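Local coordinates for glutamine amido transferase (Methylobacillus flagellatus, PDB 3M3P), which belongs to the glutamine amidotransferase family, whose members fold around a central beta sheet flanked by helices, at residues L65-M68 against P69-A73; H88-G91 against G92-L95; P43-I46 against R47-S50; V33-M36 against D37-D40. All coordinates share one frame; numbering follows the deposited sequence. Where two conformers were deposited one is given.

Contact 1. Residues L65-M68 against P69-A73; sequences LPWM and PTLLA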
loop_
_atom_site.group_PDB
_atom_site.type_symbol
_atom_site.label_atom_id
_atom_site.label_comp_id
_atom_site.label_asym_id
_atom_site.label_seq_id
_atom_site.Cartn_x
_atom_site.Cartn_y
_atom_site.Cartn_z
ATOM N N LEU A 65 18.831 -1.847 5.769
ATOM C CA LEU A 65 19.009 -2.125 4.340
ATOM C C LEU A 65 19.721 -0.971 3.649
ATOM O O LEU A 65 19.584 0.194 4.077
ATOM C CB LEU A 65 17.660 -2.413 3.686
ATOM C CG LEU A 65 17.116 -3.776 4.210
ATOM C CD1 LEU A 65 15.679 -3.870 4.227
ATOM C CD2 LEU A 65 17.834 -4.950 3.447
ATOM N N PRO A 66 20.481 -1.259 2.573
ATOM C CA PRO A 66 21.396 -0.239 2.014
ATOM C C PRO A 66 20.694 0.967 1.447
ATOM O O PRO A 66 21.255 2.056 1.441
ATOM C CB PRO A 66 22.158 -1.018 0.920
ATOM C CG PRO A 66 21.372 -2.202 0.642
ATOM C CD PRO A 66 20.653 -2.566 1.903
ATOM N N TRP A 67 19.472 0.762 0.956
ATOM C CA TRP A 67 18.658 1.809 0.313
ATOM C C TRP A 67 17.723 2.527 1.289
ATOM O O TRP A 67 17.059 3.470 0.891
ATOM C CB TRP A 67 17.821 1.176 -0.799
ATOM C CG TRP A 67 17.184 -0.094 -0.388
ATOM C CD1 TRP A 67 17.614 -1.348 -0.688
ATOM C CD2 TRP A 67 15.953 -0.272 0.354
ATOM N NE1 TRP A 67 16.774 -2.274 -0.163
ATOM C CE2 TRP A 67 15.726 -1.663 0.457
ATOM C CE3 TRP A 67 15.006 0.595 0.928
ATOM C CZ2 TRP A 67 14.602 -2.199 1.111
ATOM C CZ3 TRP A 67 13.883 0.051 1.588
ATOM C CH2 TRP A 67 13.704 -1.333 1.695
HETATM N N MSE A 68 17.706 2.122 2.561
HETATM C CA MSE A 68 16.742 2.682 3.477
HETATM C C MSE A 68 16.892 4.211 3.721
HETATM O O MSE A 68 15.891 4.947 3.564
HETATM C CB MSE A 68 16.688 1.906 4.787
HETATM C CG MSE A 68 15.664 2.394 5.749
HETATM SE SE MSE A 68 13.780 2.109 5.169
HETATM C CE MSE A 68 13.748 0.157 5.343
ATOM N N PRO A 69 18.087 4.695 4.043
ATOM C CA PRO A 69 18.166 6.160 4.262
ATOM C C PRO A 69 17.767 6.932 3.011
ATOM O O PRO A 69 17.113 7.977 3.079
ATOM C CB PRO A 69 19.633 6.384 4.641
ATOM C CG PRO A 69 20.047 5.086 5.201
ATOM C CD PRO A 69 19.311 4.013 4.488
ATOM N N THR A 70 18.200 6.447 1.852
ATOM C CA THR A 70 17.944 7.133 0.591
ATOM C C THR A 70 16.478 7.141 0.320
ATOM O O THR A 70 15.906 8.144 -0.065
ATOM C CB THR A 70 18.705 6.438 -0.574
ATOM O OG1 THR A 70 20.093 6.478 -0.234
ATOM C CG2 THR A 70 18.543 7.121 -1.879
ATOM N N LEU A 71 15.807 6.031 0.556
ATOM C CA LEU A 71 14.351 6.002 0.264
ATOM C C LEU A 71 13.548 6.846 1.235
ATOM O O LEU A 71 12.617 7.591 0.818
ATOM C CB LEU A 71 13.792 4.568 0.252
ATOM C CG LEU A 71 12.298 4.379 -0.063
ATOM C CD1 LEU A 71 11.937 4.870 -1.461
ATOM C CD2 LEU A 71 11.921 2.866 0.064
ATOM N N LEU A 72 13.869 6.795 2.519
ATOM C CA LEU A 72 13.153 7.651 3.474
ATOM C C LEU A 72 13.333 9.135 3.100
ATOM O O LEU A 72 12.385 9.910 3.202
ATOM C CB LEU A 72 13.583 7.378 4.926
ATOM C CG LEU A 72 13.301 5.978 5.457
ATOM C CD1 LEU A 72 13.854 5.800 6.892
ATOM C CD2 LEU A 72 11.804 5.655 5.398
ATOM N N ALA A 73 14.553 9.541 2.724
ATOM C CA ALA A 73 14.789 10.921 2.293
ATOM C C ALA A 73 13.978 11.282 1.025
ATOM O O ALA A 73 13.407 12.376 0.889
ATOM C CB ALA A 73 16.290 11.192 2.105
HETATM O O HOH W 1 20.671 4.643 1.439
#
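Trp67 and Met68 meet Leu71 and Leu72 one helical turn further on, where a type I beta turn from Leu65 to Met68 runs straight into helix 68-81. The entry into a helix is largely a matter of starting the i to i+4 backbone pattern, and two bonds do so here. Leu71 N donates to Trp67 O at 2.9 Å, and Leu72 N donates to Met68 O with an almost straight N-H...O angle of 175°. Behind them the turn is closed by Met68 N, which donates to Leu65 O. Pro69, lacking an N-H, sits in the first turn of the helix, where none is required; the X-Pro peptide bond itself brings Pro69 CD to 3.4 Å from Met68 CB.

One water adds a polar link. It donates to Pro66 O at 2.7 Å and is hydrogen-bonded to Thr70 OG1 as well, tying the turn to the exposed flank of the helix.

The apolar contacts lie elsewhere. Trp67 and Leu71 run side by side, the six-membered ring touching the leucine through CZ3 to CD2 at 3.8 Å, while Leu65 CB rests over one face of the indole, near its rim. Selenomethionine Met68 starts with CG anti to its N (chi1 -177°) and then folds twice, which carries SE along the helix to within 3.9 Å of Leu72 CG.

Met68 and Leu71 both continue onto Leu94 of helix 90-98, Leu72 reaches Ala98 there, and the indole of Trp67 meets the ring of Phe11, just beyond strand 6-10.

Contact 2. Residues H88-G91 against G92-L95; sequences HCLG and GQLL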
loop_
_atom_site.group_PDB
_atom_site.type_symbol
_atom_site.label_atom_id
_atom_site.label_comp_id
_atom_site.label_asym_id
_atom_site.label_seq_id
_atom_site.Cartn_x
_atom_site.Cartn_y
_atom_site.Cartn_z
ATOM N N HIS A 88 1.459 0.689 0.112
ATOM C CA HIS A 88 0.718 -0.539 0.324
ATOM C C HIS A 88 1.538 -1.428 1.315
ATOM O O HIS A 88 2.626 -1.841 0.964
ATOM C CB HIS A 88 0.582 -1.348 -1.009
ATOM C CG HIS A 88 -0.083 -0.634 -2.173
ATOM N ND1 HIS A 88 0.560 0.297 -2.966
ATOM C CD2 HIS A 88 -1.333 -0.762 -2.686
ATOM C CE1 HIS A 88 -0.271 0.668 -3.941
ATOM N NE2 HIS A 88 -1.423 0.039 -3.785
ATOM N N CYS A 89 0.992 -1.743 2.498
ATOM C CA CYS A 89 1.632 -2.584 3.485
ATOM C C CYS A 89 2.987 -2.015 3.909
ATOM O O CYS A 89 2.995 -0.922 4.458
ATOM C CB CYS A 89 1.653 -3.997 2.954
ATOM S SG CYS A 89 1.983 -5.279 4.301
ATOM N N LEU A 90 4.137 -2.667 3.635
ATOM C CA LEU A 90 5.429 -2.048 3.906
ATOM C C LEU A 90 5.469 -0.608 3.368
ATOM O O LEU A 90 6.003 0.295 4.012
ATOM C CB LEU A 90 6.601 -2.835 3.293
ATOM C CG LEU A 90 8.022 -2.251 3.458
ATOM C CD1 LEU A 90 8.386 -2.154 4.961
ATOM C CD2 LEU A 90 9.035 -3.149 2.673
ATOM N N GLY A 91 4.954 -0.368 2.164
ATOM C CA GLY A 91 4.947 0.984 1.633
ATOM C C GLY A 91 4.199 1.972 2.522
ATOM O O GLY A 91 4.634 3.118 2.669
ATOM N N GLY A 92 3.054 1.570 3.102
ATOM C CA GLY A 92 2.362 2.399 4.068
ATOM C C GLY A 92 3.179 2.657 5.302
ATOM O O GLY A 92 3.116 3.726 5.884
ATOM N N GLN A 93 3.874 1.621 5.761
ATOM C CA GLN A 93 4.768 1.741 6.884
ATOM C C GLN A 93 5.938 2.667 6.620
ATOM O O GLN A 93 6.345 3.422 7.511
ATOM C CB GLN A 93 5.247 0.372 7.310
ATOM C CG GLN A 93 4.148 -0.505 7.873
ATOM C CD GLN A 93 4.591 -1.910 8.111
ATOM O OE1 GLN A 93 5.634 -2.346 7.602
ATOM N NE2 GLN A 93 3.782 -2.690 8.823
ATOM N N LEU A 94 6.498 2.627 5.424
ATOM C CA LEU A 94 7.641 3.466 5.086
ATOM C C LEU A 94 7.264 4.929 4.900
ATOM O O LEU A 94 8.004 5.810 5.322
ATOM C CB LEU A 94 8.364 2.919 3.844
ATOM C CG LEU A 94 9.047 1.575 4.067
ATOM C CD1 LEU A 94 9.572 1.122 2.691
ATOM C CD2 LEU A 94 10.102 1.627 5.142
ATOM N N LEU A 95 6.134 5.186 4.274
ATOM C CA LEU A 95 5.592 6.551 4.263
ATOM C C LEU A 95 5.452 7.102 5.685
ATOM O O LEU A 95 5.871 8.216 5.981
ATOM C CB LEU A 95 4.278 6.615 3.434
ATOM C CG LEU A 95 3.506 7.926 3.432
ATOM C CD1 LEU A 95 4.359 9.073 2.928
ATOM C CD2 LEU A 95 2.216 7.761 2.660
#
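The carboxamide of Gln93 meets Leu90 through its oxygen, OE1 lying 3.7 Å from Leu90 CA; the two side chains cross at about a right angle, and NE2 is hydrogen-bonded to Gln174 OE1. The other flat group, the imidazole of His88, has its partners elsewhere: ND1 is bonded to Met54 O and NE2 to Tyr233 OH. Together these residues span a sharp passage from strand 85-88 into helix 90-98. Its sequence, Gly87-x-Cys89-x-Gly91, is consistent with the nucleophile elbow expected in this family. Cys89, the N-cap residue, has a strained backbone (phi 58°, psi -114°), as a cysteine at such an elbow would.

The helix then starts in regular fashion. Cys89 O receives Gln93 N at 3.0 Å, Leu90 O receives Leu94 N at 2.8 Å, and Leu95 N reaches Gly91 O with an N-H...O angle of 173°. Gly91 has no side chain on the side facing His88 N, and this lets strand end and helix start lie close, with His88 N 3.5 Å from Gly92 N.

On the apolar flank, Leu90 CB starts off away from the following turn, but its branches come nearer. The methine CG of Leu90 rests 3.8 Å from the methyl CD1 of Leu94.

Contact 3. Residues P43-I46 against R47-S50; sequences PAEI and RDCS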
loop_
_atom_site.group_PDB
_atom_site.type_symbol
_atom_site.label_atom_id
_atom_site.label_comp_id
_atom_site.label_asym_id
_atom_site.label_seq_id
_atom_site.Cartn_x
_atom_site.Cartn_y
_atom_site.Cartn_z
ATOM N N PRO A 43 16.091 7.586 -7.906
ATOM C CA PRO A 43 16.380 8.885 -8.555
ATOM C C PRO A 43 16.790 9.886 -7.492
ATOM O O PRO A 43 16.200 9.954 -6.407
ATOM C CB PRO A 43 15.041 9.306 -9.109
ATOM C CG PRO A 43 14.011 8.646 -8.233
ATOM C CD PRO A 43 14.662 7.295 -7.882
ATOM N N ALA A 44 17.753 10.731 -7.810
ATOM C CA ALA A 44 18.130 11.830 -6.905
ATOM C C ALA A 44 17.072 12.883 -6.813
ATOM O O ALA A 44 16.917 13.513 -5.762
ATOM C CB ALA A 44 19.438 12.487 -7.342
ATOM N N GLU A 45 16.330 13.064 -7.901
ATOM C CA GLU A 45 15.315 14.108 -7.978
ATOM C C GLU A 45 13.924 13.480 -8.039
ATOM O O GLU A 45 13.511 12.963 -9.074
ATOM C CB GLU A 45 15.595 14.959 -9.196
ATOM C CG GLU A 45 14.543 16.004 -9.654
ATOM C CD GLU A 45 14.174 16.989 -8.551
ATOM O OE1 GLU A 45 13.481 16.608 -7.595
ATOM O OE2 GLU A 45 14.557 18.187 -8.681
ATOM N N ILE A 46 13.192 13.633 -6.971
ATOM C CA ILE A 46 11.812 13.160 -6.880
ATOM C C ILE A 46 10.920 13.755 -7.990
ATOM O O ILE A 46 9.962 13.123 -8.454
ATOM C CB ILE A 46 11.207 13.442 -5.495
ATOM C CG1 ILE A 46 9.848 12.711 -5.323
ATOM C CG2 ILE A 46 11.036 14.952 -5.235
ATOM C CD1 ILE A 46 9.844 11.141 -5.438
ATOM N N ARG A 47 11.208 14.975 -8.417
ATOM C CA ARG A 47 10.403 15.643 -9.418
ATOM C C ARG A 47 10.521 14.966 -10.817
ATOM O O ARG A 47 9.804 15.352 -11.743
ATOM C CB ARG A 47 10.718 17.116 -9.517
ATOM C CG ARG A 47 10.512 17.901 -8.214
ATOM C CD ARG A 47 9.155 18.466 -8.156
ATOM N NE ARG A 47 8.908 19.251 -9.360
ATOM C CZ ARG A 47 9.386 20.466 -9.608
ATOM N NH1 ARG A 47 10.066 21.152 -8.686
ATOM N NH2 ARG A 47 9.130 21.014 -10.809
ATOM N N ASP A 48 11.408 13.979 -10.964
ATOM C CA ASP A 48 11.463 13.157 -12.154
ATOM C C ASP A 48 10.254 12.235 -12.248
ATOM O O ASP A 48 10.057 11.661 -13.317
ATOM C CB ASP A 48 12.757 12.283 -12.169
ATOM C CG ASP A 48 14.065 13.063 -12.409
ATOM O OD1 ASP A 48 14.064 14.283 -12.555
ATOM O OD2 ASP A 48 15.069 12.322 -12.488
ATOM N N CYS A 49 9.438 12.142 -11.205
ATOM C CA CYS A 49 8.236 11.283 -11.275
ATOM C C CYS A 49 6.985 12.113 -11.011
ATOM O O CYS A 49 7.033 13.186 -10.382
ATOM C CB CYS A 49 8.336 10.053 -10.379
ATOM S SG CYS A 49 8.036 10.358 -8.618
ATOM N N SER A 50 5.852 11.657 -11.541
ATOM C CA SER A 50 4.599 12.349 -11.332
ATOM C C SER A 50 3.967 11.986 -9.957
ATOM O O SER A 50 3.117 12.728 -9.426
ATOM C CB SER A 50 3.602 12.045 -12.444
ATOM O OG SER A 50 3.368 10.653 -12.556
HETATM O O HOH W 2 17.018 12.070 -10.599
#
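Glu45 folds its carboxylate over the start of a short 3-10 turn and takes the N-H of Arg47 on OE1, at 2.9 Å. The bond is nearly straight at the hydrogen (168°), yet the donor stands well above the carboxylate plane. A bend at chi2 (56°) brings the acid back to this position. It also lays it alongside the arginine stem, with OE1 3.3 Å from Arg47 CG.

Two backbone bonds of the i to i+3 kind wind the turn. Asp48 N donates to Glu45 O at 3.0 Å, and Cys49 N donates to Ile46 O at the same length; both donors approach from above the carbonyl plane, as the narrow winding of a 3-10 turn entails. The backbone N of Glu45 is satisfied through a water at 3.0 Å, which in turn donates to Asp48 OD2 at 2.7 Å, so a water links the aspartate to the start of the turn. Arg47 O accepts from Lys4 NZ, and Arg47 NH1 makes a weak bond to Gln81 OE1. Ser50 OG is hydrogen-bonded to Lys4 O.

The buried Ile46 supplies the apolar side. In this connection between strands 31-35 and 51-54, its side chain packs on Leu74, Ala78 and Gln81 of helix 68-81 and on Met7 of strand 6-10.

Contact 4. Residues V33-M36 against D37-D40; sequences VLRM and DRSD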
loop_
_atom_site.group_PDB
_atom_site.type_symbol
_atom_site.label_atom_id
_atom_site.label_comp_id
_atom_site.label_asym_id
_atom_site.label_seq_id
_atom_site.Cartn_x
_atom_site.Cartn_y
_atom_site.Cartn_z
ATOM N N VAL A 33 8.967 0.723 -12.621
ATOM C CA VAL A 33 9.287 -0.047 -11.423
ATOM C C VAL A 33 10.785 -0.046 -11.177
ATOM O O VAL A 33 11.613 -0.263 -12.068
ATOM C CB VAL A 33 8.788 -1.481 -11.600
ATOM C CG1 VAL A 33 9.243 -2.388 -10.481
ATOM C CG2 VAL A 33 7.213 -1.512 -11.708
ATOM N N LEU A 34 11.138 0.117 -9.908
ATOM C CA LEU A 34 12.493 -0.044 -9.393
ATOM C C LEU A 34 12.461 -1.121 -8.318
ATOM O O LEU A 34 11.646 -1.057 -7.404
ATOM C CB LEU A 34 12.957 1.266 -8.763
ATOM C CG LEU A 34 13.154 2.442 -9.702
ATOM C CD1 LEU A 34 13.565 3.708 -8.945
ATOM C CD2 LEU A 34 14.206 2.193 -10.752
ATOM N N ARG A 35 13.353 -2.101 -8.406
ATOM C CA ARG A 35 13.448 -3.227 -7.495
ATOM C C ARG A 35 14.556 -2.976 -6.444
ATOM O O ARG A 35 15.753 -3.028 -6.752
ATOM C CB ARG A 35 13.765 -4.503 -8.287
ATOM C CG ARG A 35 12.551 -5.025 -9.054
ATOM C CD ARG A 35 11.580 -5.900 -8.222
ATOM N NE ARG A 35 12.268 -7.093 -7.746
ATOM C CZ ARG A 35 12.484 -8.200 -8.469
ATOM N NH1 ARG A 35 11.963 -8.333 -9.672
ATOM N NH2 ARG A 35 13.242 -9.173 -7.992
HETATM N N MSE A 36 14.162 -2.760 -5.190
HETATM C CA MSE A 36 15.151 -2.528 -4.138
HETATM C C MSE A 36 15.999 -3.769 -3.895
HETATM O O MSE A 36 17.202 -3.646 -3.495
HETATM C CB MSE A 36 14.451 -2.104 -2.848
HETATM C CG MSE A 36 13.768 -0.764 -2.909
HETATM SE SE MSE A 36 14.818 0.778 -3.473
HETATM C CE MSE A 36 14.579 0.723 -5.419
ATOM N N ASP A 37 15.403 -4.941 -4.013
ATOM C CA ASP A 37 16.142 -6.213 -3.817
ATOM C C ASP A 37 17.181 -6.516 -4.895
ATOM O O ASP A 37 18.030 -7.417 -4.738
ATOM C CB ASP A 37 15.155 -7.378 -3.690
ATOM C CG ASP A 37 14.294 -7.549 -4.918
ATOM O OD1 ASP A 37 13.648 -6.595 -5.414
ATOM O OD2 ASP A 37 14.257 -8.724 -5.385
ATOM N N ARG A 38 17.140 -5.779 -5.982
ATOM C CA ARG A 38 18.132 -5.901 -7.053
ATOM C C ARG A 38 19.069 -4.704 -7.019
ATOM O O ARG A 38 19.879 -4.546 -7.937
ATOM C CB ARG A 38 17.455 -6.018 -8.397
ATOM C CG ARG A 38 16.595 -7.236 -8.511
ATOM C CD ARG A 38 16.061 -7.369 -9.897
ATOM N NE ARG A 38 17.110 -7.852 -10.785
ATOM C CZ ARG A 38 17.125 -7.689 -12.102
ATOM N NH1 ARG A 38 16.146 -7.015 -12.702
ATOM N NH2 ARG A 38 18.131 -8.191 -12.795
ATOM N N SER A 39 18.963 -3.882 -5.973
ATOM C CA SER A 39 19.818 -2.695 -5.773
ATOM C C SER A 39 19.614 -1.683 -6.898
ATOM O O SER A 39 20.529 -0.928 -7.229
ATOM C CB SER A 39 21.304 -3.051 -5.636
ATOM O OG SER A 39 21.562 -3.883 -4.521
ATOM N N ASP A 40 18.408 -1.585 -7.455
ATOM C CA ASP A 40 18.155 -0.566 -8.498
ATOM C C ASP A 40 18.300 0.812 -7.872
ATOM O O ASP A 40 17.809 1.066 -6.773
ATOM C CB ASP A 40 16.744 -0.654 -9.108
ATOM C CG ASP A 40 16.531 -1.887 -9.992
ATOM O OD1 ASP A 40 17.531 -2.551 -10.365
ATOM O OD2 ASP A 40 15.374 -2.184 -10.394
#
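Arg35 clasps Asp37 in a side-on, two-pronged salt bridge. NE donates to Asp37 OD1 and NH2 to Asp37 OD2, each at 2.8 Å, and each oxygen offers its syn lone pair. The guanidinium and carboxylate planes lie only 16° apart, so the pair is almost flat. The setting is a strand end turning into a 3-10 turn: strand 31-35, one of the two outermost strands in the sheet of this amidotransferase, ends at Arg35, and the chain curls into the turn.

A second acid returns to the strand from further on. Asp40 OD2 takes the N-H of Arg35 at 2.8 Å along a nearly straight line (171°), although from above its carboxylate plane. The carbonyl at the other end of Arg35 is shared: Asp40 N at 3.1 Å and Arg38 N at 3.2 Å approach Arg35 O from opposite faces of its plane. Ser39 N, donating to Met36 O, completes the turn. Arg35 is therefore gripped at N, O and guanidinium by the residues that follow it.

Packing fills in around this polar frame. The aliphatic stem of Arg38 passes over one face of the Arg35 guanidinium, near its rim, with CD 3.9 Å from NH2. Buried Met36, a selenomethionine, packs on Ile9, Phe11 and Trp67, and its twice-bent chain brings CE to 3.5 Å from Asp40 O.

How the contacts relate
The four contacts show local chemistry following the kind of element more than depth. Contact 2 is fully buried, its centre about 6 Å from that of the chain; contacts 1 and 3 are partly buried, and contact 4 lies at the surface. Contacts 1 and 2 both begin helices, with i to i+4 backbone bonds and leucines, and they meet directly, Met68 SE lying 3.7 Å from Leu94 CD2. Contact 4 joins the end of strand 31-35 to the connection toward strand 51-54, and contact 3 lies within that connection; carboxylates hold the 3-10 turns of both. Met36 of contact 4 touches Trp67 of contact 1, whereas contacts 2 and 3 stay about 10 Å apart at their nearest atoms.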